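Local coordinates for tubulin-like protein CetZ1 (Haloferax volcanii, PDB 4B46) that binds and hydrolyses GTP as a tubulin-like cytoskeletal protein that controls cell shape and is essential for the rod-shaped cells needed for efficient swimming, at residues 153-158 with 357-362; 70-75 with 147-152; 93-98 with 127-132. All coordinates share one frame; numbering follows the deposited sequence.

Interaction 1 of 3, residues 153-158 with 357-362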
loop_
_atom_site.group_PDB
_atom_site.type_symbol
_atom_site.label_atom_id
_atom_site.label_comp_id
_atom_site.label_asym_id
_atom_site.label_seq_id
_atom_site.Cartn_x
_atom_site.Cartn_y
_atom_site.Cartn_z
ATOM N N SER A 153 1.166 -12.773 10.081
ATOM C CA SER A 153 1.592 -12.331 8.758
ATOM C C SER A 153 2.397 -11.027 8.847
ATOM O O SER A 153 3.448 -10.876 8.198
ATOM C CB SER A 153 0.371 -12.142 7.852
ATOM O OG SER A 153 0.742 -11.756 6.535
ATOM N N PHE A 154 1.903 -10.094 9.653
ATOM C CA PHE A 154 2.586 -8.814 9.835
ATOM C C PHE A 154 4.034 -9.004 10.300
ATOM O O PHE A 154 4.946 -8.380 9.764
ATOM C CB PHE A 154 1.836 -7.897 10.815
ATOM C CG PHE A 154 2.629 -6.669 11.201
ATOM C CD1 PHE A 154 2.601 -5.536 10.410
ATOM C CD2 PHE A 154 3.437 -6.673 12.332
ATOM C CE1 PHE A 154 3.358 -4.409 10.745
ATOM C CE2 PHE A 154 4.195 -5.553 12.674
ATOM C CZ PHE A 154 4.156 -4.425 11.875
ATOM N N GLN A 155 4.233 -9.865 11.297
ATOM C CA GLN A 155 5.562 -10.109 11.853
ATOM C C GLN A 155 6.542 -10.514 10.759
ATOM O O GLN A 155 7.673 -10.039 10.728
ATOM C CB GLN A 155 5.524 -11.219 12.909
ATOM C CG GLN A 155 4.630 -10.943 14.100
ATOM C CD GLN A 155 5.243 -9.966 15.081
ATOM O OE1 GLN A 155 4.758 -8.847 15.246
ATOM N NE2 GLN A 155 6.313 -10.389 15.746
ATOM N N THR A 156 6.097 -11.388 9.862
ATOM C CA THR A 156 6.978 -11.916 8.821
ATOM C C THR A 156 7.117 -10.933 7.674
ATOM O O THR A 156 8.224 -10.673 7.197
ATOM C CB THR A 156 6.453 -13.255 8.264
ATOM O OG1 THR A 156 6.174 -14.136 9.350
ATOM C CG2 THR A 156 7.497 -13.907 7.348
ATOM N N PHE A 157 5.985 -10.397 7.226
ATOM C CA PHE A 157 5.958 -9.463 6.092
ATOM C C PHE A 157 6.868 -8.243 6.317
ATOM O O PHE A 157 7.616 -7.835 5.419
ATOM C CB PHE A 157 4.518 -8.991 5.870
ATOM C CG PHE A 157 4.221 -8.525 4.473
ATOM C CD1 PHE A 157 5.155 -8.655 3.458
ATOM C CD2 PHE A 157 2.986 -7.982 4.172
ATOM C CE1 PHE A 157 4.864 -8.234 2.166
ATOM C CE2 PHE A 157 2.689 -7.552 2.886
ATOM C CZ PHE A 157 3.641 -7.675 1.881
ATOM N N VAL A 158 6.799 -7.661 7.514
ATOM C CA VAL A 158 7.540 -6.434 7.796
ATOM C C VAL A 158 9.042 -6.696 7.725
ATOM O O VAL A 158 9.822 -5.818 7.363
ATOM C CB VAL A 158 7.126 -5.802 9.160
ATOM C CG1 VAL A 158 7.690 -6.597 10.321
ATOM C CG2 VAL A 158 7.574 -4.340 9.242
ATOM N N GLU A 357 -0.821 -4.189 19.499
ATOM C CA GLU A 357 -1.865 -5.195 19.691
ATOM C C GLU A 357 -1.519 -6.503 18.972
ATOM O O GLU A 357 -1.592 -7.582 19.558
ATOM C CB GLU A 357 -3.213 -4.715 19.159
ATOM C CG GLU A 357 -4.285 -5.823 19.233
ATOM C CD GLU A 357 -5.299 -5.756 18.113
ATOM O OE1 GLU A 357 -5.112 -4.937 17.193
ATOM O OE2 GLU A 357 -6.306 -6.508 18.167
ATOM N N LEU A 358 -1.173 -6.387 17.694
ATOM C CA LEU A 358 -0.853 -7.540 16.871
ATOM C C LEU A 358 0.340 -8.307 17.433
ATOM O O LEU A 358 0.308 -9.536 17.519
ATOM C CB LEU A 358 -0.587 -7.116 15.428
ATOM C CG LEU A 358 -1.795 -6.573 14.668
ATOM C CD1 LEU A 358 -1.384 -6.219 13.241
ATOM C CD2 LEU A 358 -2.933 -7.577 14.667
ATOM N N GLN A 359 1.385 -7.584 17.827
ATOM C CA GLN A 359 2.531 -8.220 18.469
ATOM C C GLN A 359 2.108 -9.022 19.705
ATOM O O GLN A 359 2.549 -10.158 19.896
ATOM C CB GLN A 359 3.614 -7.186 18.811
ATOM C CG GLN A 359 4.211 -6.527 17.569
ATOM C CD GLN A 359 5.166 -5.377 17.874
ATOM O OE1 GLN A 359 5.123 -4.771 18.949
ATOM N NE2 GLN A 359 6.031 -5.069 16.916
ATOM N N GLN A 360 1.241 -8.439 20.530
ATOM C CA GLN A 360 0.741 -9.121 21.715
ATOM C C GLN A 360 -0.084 -10.360 21.338
ATOM O O GLN A 360 0.054 -11.420 21.952
ATOM C CB GLN A 360 -0.098 -8.170 22.570
ATOM C CG GLN A 360 -0.478 -8.727 23.926
ATOM C CD GLN A 360 0.703 -8.804 24.866
ATOM O OE1 GLN A 360 1.453 -7.841 25.011
ATOM N NE2 GLN A 360 0.887 -9.957 25.498
ATOM N N VAL A 361 -0.945 -10.212 20.336
ATOM C CA VAL A 361 -1.732 -11.328 19.818
ATOM C C VAL A 361 -0.837 -12.482 19.356
ATOM O O VAL A 361 -1.063 -13.635 19.723
ATOM C CB VAL A 361 -2.642 -10.876 18.656
ATOM C CG1 VAL A 361 -3.204 -12.085 17.912
ATOM C CG2 VAL A 361 -3.768 -10.002 19.179
ATOM N N ALA A 362 0.181 -12.167 18.563
ATOM C CA ALA A 362 1.107 -13.182 18.067
ATOM C C ALA A 362 1.886 -13.856 19.199
ATOM O O ALA A 362 2.061 -15.074 19.206
ATOM C CB ALA A 362 2.057 -12.571 17.067
#
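Leu358 reaches Phe154 with a single branch: its CD1 meets the base of the phenylalanine side chain, nearest at Phe154 CB, 4.4 Å away. With chi2 trans (-179°), CD1 extends the side chain away from its own helix, toward helix 144-160. The Phe154 side chain also packs against Leu164 of strand 163-168, while Leu358 also rests on Ala151 one turn back along helix 144-160.

At Gln359 the contact becomes partly polar in composition without gaining a hydrogen bond. Gln155 is bent at chi2 (-76°), which swings its amide toward Gln359 and sets OE1 3.3 Å from Gln359 CG. The two side chains cross nearly perpendicularly, and their amide planes stand 83° apart, so the glutamines are not paired amide to amide. The same OE1 lies in the plane of the Phe154 ring, at its edge. It is buried here with no hydrogen-bonding partner in the model.

These residues sit where the nucleotide-binding domain, a Rossmann-like fold in the tubulin/FtsZ family, meets the last modelled helix, 353-366, which belongs to the C-terminal part of the protein. The short helix segments run at 112° to each other with axes 10.2 Å apart, a steep crossing that confines the interface to a few side chains.

Farther along, Val361 turns to Leu148 and Ala151, and at Ala362 the small side chain faces helix 144-160 again: Ala362 CB approaches Gln155 CG to 4.3 Å, an aliphatic contact on the bent part of the glutamine.

Interaction 2 of 3, residues 70-75 with 147-152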
loop_
_atom_site.group_PDB
_atom_site.type_symbol
_atom_site.label_atom_id
_atom_site.label_comp_id
_atom_site.label_asym_id
_atom_site.label_seq_id
_atom_site.Cartn_x
_atom_site.Cartn_y
_atom_site.Cartn_z
ATOM N N ALA A 70 -8.614 -19.597 5.290
ATOM C CA ALA A 70 -7.854 -18.681 6.133
ATOM C C ALA A 70 -6.704 -19.419 6.803
ATOM O O ALA A 70 -6.268 -19.060 7.899
ATOM C CB ALA A 70 -8.767 -18.050 7.181
ATOM N N ASP A 71 -6.214 -20.455 6.131
ATOM C CA ASP A 71 -5.097 -21.235 6.632
ATOM C C ASP A 71 -3.840 -20.600 6.060
ATOM O O ASP A 71 -3.385 -20.964 4.972
ATOM C CB ASP A 71 -5.233 -22.681 6.144
ATOM C CG ASP A 71 -4.210 -23.622 6.764
ATOM O OD1 ASP A 71 -3.170 -23.151 7.277
ATOM O OD2 ASP A 71 -4.450 -24.851 6.719
ATOM N N ASN A 72 -3.280 -19.637 6.776
ATOM C CA ASN A 72 -2.140 -18.925 6.222
ATOM C C ASN A 72 -0.851 -19.748 6.262
ATOM O O ASN A 72 0.052 -19.530 5.458
ATOM C CB ASN A 72 -2.003 -17.508 6.800
ATOM C CG ASN A 72 -1.607 -17.485 8.261
ATOM O OD1 ASN A 72 -1.620 -18.499 8.941
ATOM N ND2 ASN A 72 -1.275 -16.294 8.759
ATOM N N GLU A 73 -0.794 -20.732 7.153
ATOM C CA GLU A 73 0.347 -21.639 7.181
ATOM C C GLU A 73 0.419 -22.427 5.873
ATOM O O GLU A 73 1.495 -22.584 5.282
ATOM C CB GLU A 73 0.233 -22.588 8.372
ATOM C CG GLU A 73 1.453 -23.463 8.603
ATOM C CD GLU A 73 1.360 -24.242 9.909
ATOM O OE1 GLU A 73 1.365 -23.607 10.987
ATOM O OE2 GLU A 73 1.282 -25.488 9.860
ATOM N N LEU A 74 -0.736 -22.905 5.419
ATOM C CA LEU A 74 -0.836 -23.598 4.139
ATOM C C LEU A 74 -0.583 -22.621 2.995
ATOM O O LEU A 74 0.029 -22.986 1.990
ATOM C CB LEU A 74 -2.203 -24.283 3.988
ATOM C CG LEU A 74 -2.518 -24.968 2.652
ATOM C CD1 LEU A 74 -1.519 -26.088 2.332
ATOM C CD2 LEU A 74 -3.946 -25.509 2.654
ATOM N N GLY A 75 -1.039 -21.377 3.160
ATOM C CA GLY A 75 -0.783 -20.324 2.185
ATOM C C GLY A 75 0.702 -20.088 1.978
ATOM O O GLY A 75 1.168 -19.897 0.851
ATOM N N THR A 147 -7.729 -11.774 12.923
ATOM C CA THR A 147 -6.805 -10.937 13.679
ATOM C C THR A 147 -5.485 -11.677 13.933
ATOM O O THR A 147 -4.402 -11.108 13.768
ATOM C CB THR A 147 -7.429 -10.519 15.020
ATOM O OG1 THR A 147 -8.706 -9.926 14.766
ATOM C CG2 THR A 147 -6.545 -9.522 15.740
ATOM N N LEU A 148 -5.590 -12.943 14.336
ATOM C CA LEU A 148 -4.414 -13.787 14.565
ATOM C C LEU A 148 -3.589 -13.984 13.293
ATOM O O LEU A 148 -2.362 -13.868 13.326
ATOM C CB LEU A 148 -4.817 -15.145 15.148
ATOM C CG LEU A 148 -3.706 -16.163 15.449
ATOM C CD1 LEU A 148 -2.634 -15.589 16.365
ATOM C CD2 LEU A 148 -4.289 -17.453 16.055
ATOM N N ASN A 149 -4.249 -14.299 12.181
ATOM C CA ASN A 149 -3.534 -14.414 10.909
ATOM C C ASN A 149 -2.775 -13.143 10.582
ATOM O O ASN A 149 -1.637 -13.200 10.125
ATOM C CB ASN A 149 -4.478 -14.736 9.756
ATOM C CG ASN A 149 -4.928 -16.186 9.761
ATOM O OD1 ASN A 149 -4.347 -17.022 10.444
ATOM N ND2 ASN A 149 -5.961 -16.484 8.991
ATOM N N ALA A 150 -3.401 -11.993 10.834
ATOM C CA ALA A 150 -2.795 -10.720 10.473
ATOM C C ALA A 150 -1.570 -10.456 11.327
ATOM O O ALA A 150 -0.534 -9.994 10.831
ATOM C CB ALA A 150 -3.798 -9.588 10.617
ATOM N N ALA A 151 -1.702 -10.753 12.612
ATOM C CA ALA A 151 -0.615 -10.605 13.567
ATOM C C ALA A 151 0.604 -11.427 13.127
ATOM O O ALA A 151 1.717 -10.911 13.061
ATOM C CB ALA A 151 -1.080 -11.038 14.960
ATOM N N ARG A 152 0.386 -12.705 12.823
ATOM C CA ARG A 152 1.470 -13.572 12.349
ATOM C C ARG A 152 2.041 -13.151 11.004
ATOM O O ARG A 152 3.253 -13.168 10.808
ATOM C CB ARG A 152 1.004 -15.017 12.270
ATOM C CG ARG A 152 0.742 -15.612 13.617
ATOM C CD ARG A 152 0.282 -17.041 13.472
ATOM N NE ARG A 152 0.241 -17.734 14.746
ATOM C CZ ARG A 152 -0.637 -18.688 15.038
ATOM N NH1 ARG A 152 -1.552 -19.044 14.145
ATOM N NH2 ARG A 152 -0.601 -19.274 16.218
HETATM O O HOH W 1 -4.535 -19.660 9.920
HETATM O O HOH W 2 -2.077 -17.814 11.649
#
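Asn72 holds CG between its backbone N and carbonyl carbon (chi1 69°), whereas Asn149 places CG beside its backbone N (chi1 -76°); these settings send the two amides past each other in opposite directions. The motif on the first side is a helix N-cap. Asp71 precedes helix 72-81, and its OD1 accepts from Leu74 N at 3.1 Å, met from above the carboxylate plane, which caps the first turn, in which Asn72 lies.

Asn149 ND2 donates directly to Ala70 O at 2.8 Å. The bond is bent, 144° at the hydrogen, and the acceptor is tilted out of the asparagine amide plane. Asn149 ND2 has a second acceptor in Gly108 O, while Asn72 ND2 bonds to Ser113 OG. Gly108 and Ser113 both belong to the glycine-rich GGGTGSG signature of tubulin-like GTPases, which also contains the GTP-binding Gly110, Thr111 and Gly112. The two asparagines thus connect the loop at Ala70, helix 144-160 and the nucleotide-binding loop.

Between the amides themselves there is no hydrogen bond: Asn72 OD1 and Asn149 OD1, 3.4 Å apart, are both acceptors. Water 2 donates to both oxygens, while water 1 lies 2.7 Å from both Asn149 OD1 and Ala70 O and can donate to either, with other acceptors competing for its protons. The two ND2 bonds orient the Asn149 amide, and water 2 donating to OD1 agrees with that. Leu148 CD1 covers one face of the Arg152 guanidinium over its centre, and at the edge of that group, in plane, Arg152 NH1 donates to water 2 at 2.8 Å.

Interaction 3 of 3, residues 93-98 with 127-132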
loop_
_atom_site.group_PDB
_atom_site.type_symbol
_atom_site.label_atom_id
_atom_site.label_comp_id
_atom_site.label_asym_id
_atom_site.label_seq_id
_atom_site.Cartn_x
_atom_site.Cartn_y
_atom_site.Cartn_z
ATOM N N ILE A 93 7.627 -9.430 -17.107
ATOM C CA ILE A 93 7.703 -8.031 -16.695
ATOM C C ILE A 93 9.031 -7.392 -17.088
ATOM O O ILE A 93 10.089 -7.949 -16.811
ATOM C CB ILE A 93 7.564 -7.922 -15.165
ATOM C CG1 ILE A 93 6.139 -8.270 -14.736
ATOM C CG2 ILE A 93 7.975 -6.538 -14.667
ATOM C CD1 ILE A 93 5.949 -8.294 -13.235
ATOM N N PRO A 94 8.985 -6.207 -17.720
ATOM C CA PRO A 94 10.220 -5.476 -18.013
ATOM C C PRO A 94 10.762 -4.843 -16.728
ATOM O O PRO A 94 10.534 -3.658 -16.456
ATOM C CB PRO A 94 9.758 -4.398 -18.991
ATOM C CG PRO A 94 8.330 -4.135 -18.594
ATOM C CD PRO A 94 7.779 -5.447 -18.100
ATOM N N VAL A 95 11.469 -5.645 -15.939
ATOM C CA VAL A 95 11.926 -5.228 -14.619
ATOM C C VAL A 95 12.913 -4.058 -14.670
ATOM O O VAL A 95 12.912 -3.214 -13.779
ATOM C CB VAL A 95 12.508 -6.421 -13.820
ATOM C CG1 VAL A 95 13.055 -5.965 -12.472
ATOM C CG2 VAL A 95 11.433 -7.491 -13.621
ATOM N N HIS A 96 13.731 -3.985 -15.721
ATOM C CA HIS A 96 14.653 -2.863 -15.878
ATOM C C HIS A 96 13.922 -1.523 -15.974
ATOM O O HIS A 96 14.530 -0.466 -15.811
ATOM C CB HIS A 96 15.559 -3.046 -17.102
ATOM C CG HIS A 96 16.527 -4.181 -16.977
ATOM N ND1 HIS A 96 17.443 -4.270 -15.952
ATOM C CD2 HIS A 96 16.722 -5.273 -17.751
ATOM C CE1 HIS A 96 18.156 -5.374 -16.093
ATOM N NE2 HIS A 96 17.740 -5.999 -17.179
ATOM N N GLU A 97 12.617 -1.564 -16.232
ATOM C CA GLU A 97 11.854 -0.330 -16.400
ATOM C C GLU A 97 11.046 0.051 -15.165
ATOM O O GLU A 97 10.222 0.961 -15.228
ATOM C CB GLU A 97 10.933 -0.420 -17.621
ATOM C CG GLU A 97 11.675 -0.510 -18.959
ATOM C CD GLU A 97 10.767 -0.924 -20.108
ATOM O OE1 GLU A 97 9.528 -0.797 -19.977
ATOM O OE2 GLU A 97 11.294 -1.384 -21.143
ATOM N N VAL A 98 11.271 -0.632 -14.046
ATOM C CA VAL A 98 10.564 -0.272 -12.818
ATOM C C VAL A 98 11.502 0.250 -11.734
ATOM O O VAL A 98 12.669 -0.143 -11.656
ATOM C CB VAL A 98 9.697 -1.440 -12.251
ATOM C CG1 VAL A 98 8.920 -2.119 -13.368
ATOM C CG2 VAL A 98 10.554 -2.451 -11.511
ATOM N N TYR A 127 16.237 -9.805 -7.286
ATOM C CA TYR A 127 16.281 -8.455 -7.848
ATOM C C TYR A 127 16.936 -7.477 -6.879
ATOM O O TYR A 127 16.965 -7.714 -5.675
ATOM C CB TYR A 127 14.878 -7.947 -8.203
ATOM C CG TYR A 127 14.164 -8.779 -9.240
ATOM C CD1 TYR A 127 14.660 -8.890 -10.536
ATOM C CD2 TYR A 127 12.989 -9.450 -8.927
ATOM C CE1 TYR A 127 14.008 -9.658 -11.489
ATOM C CE2 TYR A 127 12.328 -10.215 -9.868
ATOM C CZ TYR A 127 12.836 -10.314 -11.145
ATOM O OH TYR A 127 12.174 -11.074 -12.076
ATOM N N THR A 128 17.452 -6.374 -7.413
ATOM C CA THR A 128 18.118 -5.371 -6.589
ATOM C C THR A 128 17.302 -4.092 -6.401
ATOM O O THR A 128 17.695 -3.223 -5.629
ATOM C CB THR A 128 19.515 -5.015 -7.145
ATOM O OG1 THR A 128 19.405 -4.679 -8.533
ATOM C CG2 THR A 128 20.462 -6.195 -7.001
ATOM N N GLU A 129 16.182 -3.962 -7.104
ATOM C CA GLU A 129 15.286 -2.825 -6.875
ATOM C C GLU A 129 14.607 -2.973 -5.507
ATOM O O GLU A 129 14.478 -4.086 -5.006
ATOM C CB GLU A 129 14.210 -2.742 -7.967
ATOM C CG GLU A 129 14.723 -2.350 -9.351
ATOM C CD GLU A 129 15.155 -3.543 -10.176
ATOM O OE1 GLU A 129 15.096 -4.678 -9.654
ATOM O OE2 GLU A 129 15.541 -3.338 -11.349
ATOM N N PRO A 130 14.171 -1.854 -4.901
ATOM C CA PRO A 130 13.441 -1.965 -3.624
ATOM C C PRO A 130 12.174 -2.808 -3.756
ATOM O O PRO A 130 11.520 -2.772 -4.800
ATOM C CB PRO A 130 13.056 -0.513 -3.308
ATOM C CG PRO A 130 14.051 0.328 -4.058
ATOM C CD PRO A 130 14.356 -0.453 -5.319
ATOM N N VAL A 131 11.838 -3.563 -2.710
ATOM C CA VAL A 131 10.610 -4.344 -2.682
ATOM C C VAL A 131 9.781 -3.881 -1.492
ATOM O O VAL A 131 10.178 -4.052 -0.336
ATOM C CB VAL A 131 10.888 -5.872 -2.562
ATOM C CG1 VAL A 131 9.585 -6.664 -2.380
ATOM C CG2 VAL A 131 11.699 -6.385 -3.783
ATOM N N TYR A 132 8.647 -3.262 -1.780
ATOM C CA TYR A 132 7.771 -2.773 -0.724
ATOM C C TYR A 132 6.549 -3.663 -0.594
ATOM O O TYR A 132 6.183 -4.389 -1.528
ATOM C CB TYR A 132 7.336 -1.331 -0.994
ATOM C CG TYR A 132 8.502 -0.383 -1.187
ATOM C CD1 TYR A 132 9.467 -0.232 -0.205
ATOM C CD2 TYR A 132 8.640 0.341 -2.362
ATOM C CE1 TYR A 132 10.543 0.628 -0.386
ATOM C CE2 TYR A 132 9.698 1.205 -2.551
ATOM C CZ TYR A 132 10.651 1.337 -1.562
ATOM O OH TYR A 132 11.711 2.194 -1.749
HETATM O O HOH W 3 15.108 -0.984 -12.571
#
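Val95 sets CG1 between the Tyr127 ring and the Glu129 carboxylate, while CG2 meets only the tyrosine. CG1 lies 4.3 Å from the Tyr127 ring centroid, 29° off the ring normal, which makes an off-centre CH-pi contact; the nearest ring atom, Tyr127 CD1, is 3.9 Å from Val95 CG1. CG2 lies beside the phenol end, 4.0 Å from Tyr127 OH. In the valine, CG1 stands anti to the backbone N (chi1 177°) and CG2 anti to the carbonyl carbon, which gives CG1 the carboxylate, with Glu129 OE1 at 3.7 Å, and CG2 the phenol end.

The setting is a beta-alpha-beta crossover of the Rossmann-like GTPase domain. Strand 100-106 leads through helix 111-126 to the neighbouring parallel strand 131-137; residues 127-130 make the turn from that helix into the second strand, and residues 93-98 precede the first. The contact therefore closes one end of the crossover, away from the nucleotide.

Glu129 meets the 93-98 loop without any direct hydrogen bond. Bent at chi2 (89°), its chain folds so that CG passes Val98 O and the carboxylate crosses Val95 at a slant. Water 3 then joins the segments, donating to Glu129 OE2 or Val98 O, each 2.7 Å from it, although other acceptors compete for its protons.

In the next shell, Phe101 of strand 100-106 stacks with the Tyr127 ring and also touches Val95 and Glu129, so one aromatic residue backs all three. Tyr127 OH is hydrogen-bonded to Gln87 NE2, which holds the phenol end in place. On the loop side, a short 3-10 turn shapes residues 95-97, and Glu97 forms a salt bridge with Arg32 of strand 31-38. The turn is fastened by Val98 N donating to Val95 O at 3.1 Å.

Interactions 1 and 2 share helix 144-160 and have centres about 10 Å apart. They touch through it: Leu358 O is 3.3 Å from Ala151 CB, and Val361 CG1 is 3.9 Å from Leu148 CD1. One helix thus meets the C-terminal helix 353-366 and, through Asn149, the Ala70 backbone near the nucleotide. Interaction 2 is the nearer to the ligand, with the Ala70 side chain about 6 Å from GDP against about 11 Å for Leu358. Interaction 3 has its centre about 27 Å from each of the others; its nearest atoms are about 5 Å from interaction 1 and about 15 Å from interaction 2, without touching. Strand 131-137, which its second segment enters, precedes helix 144-160.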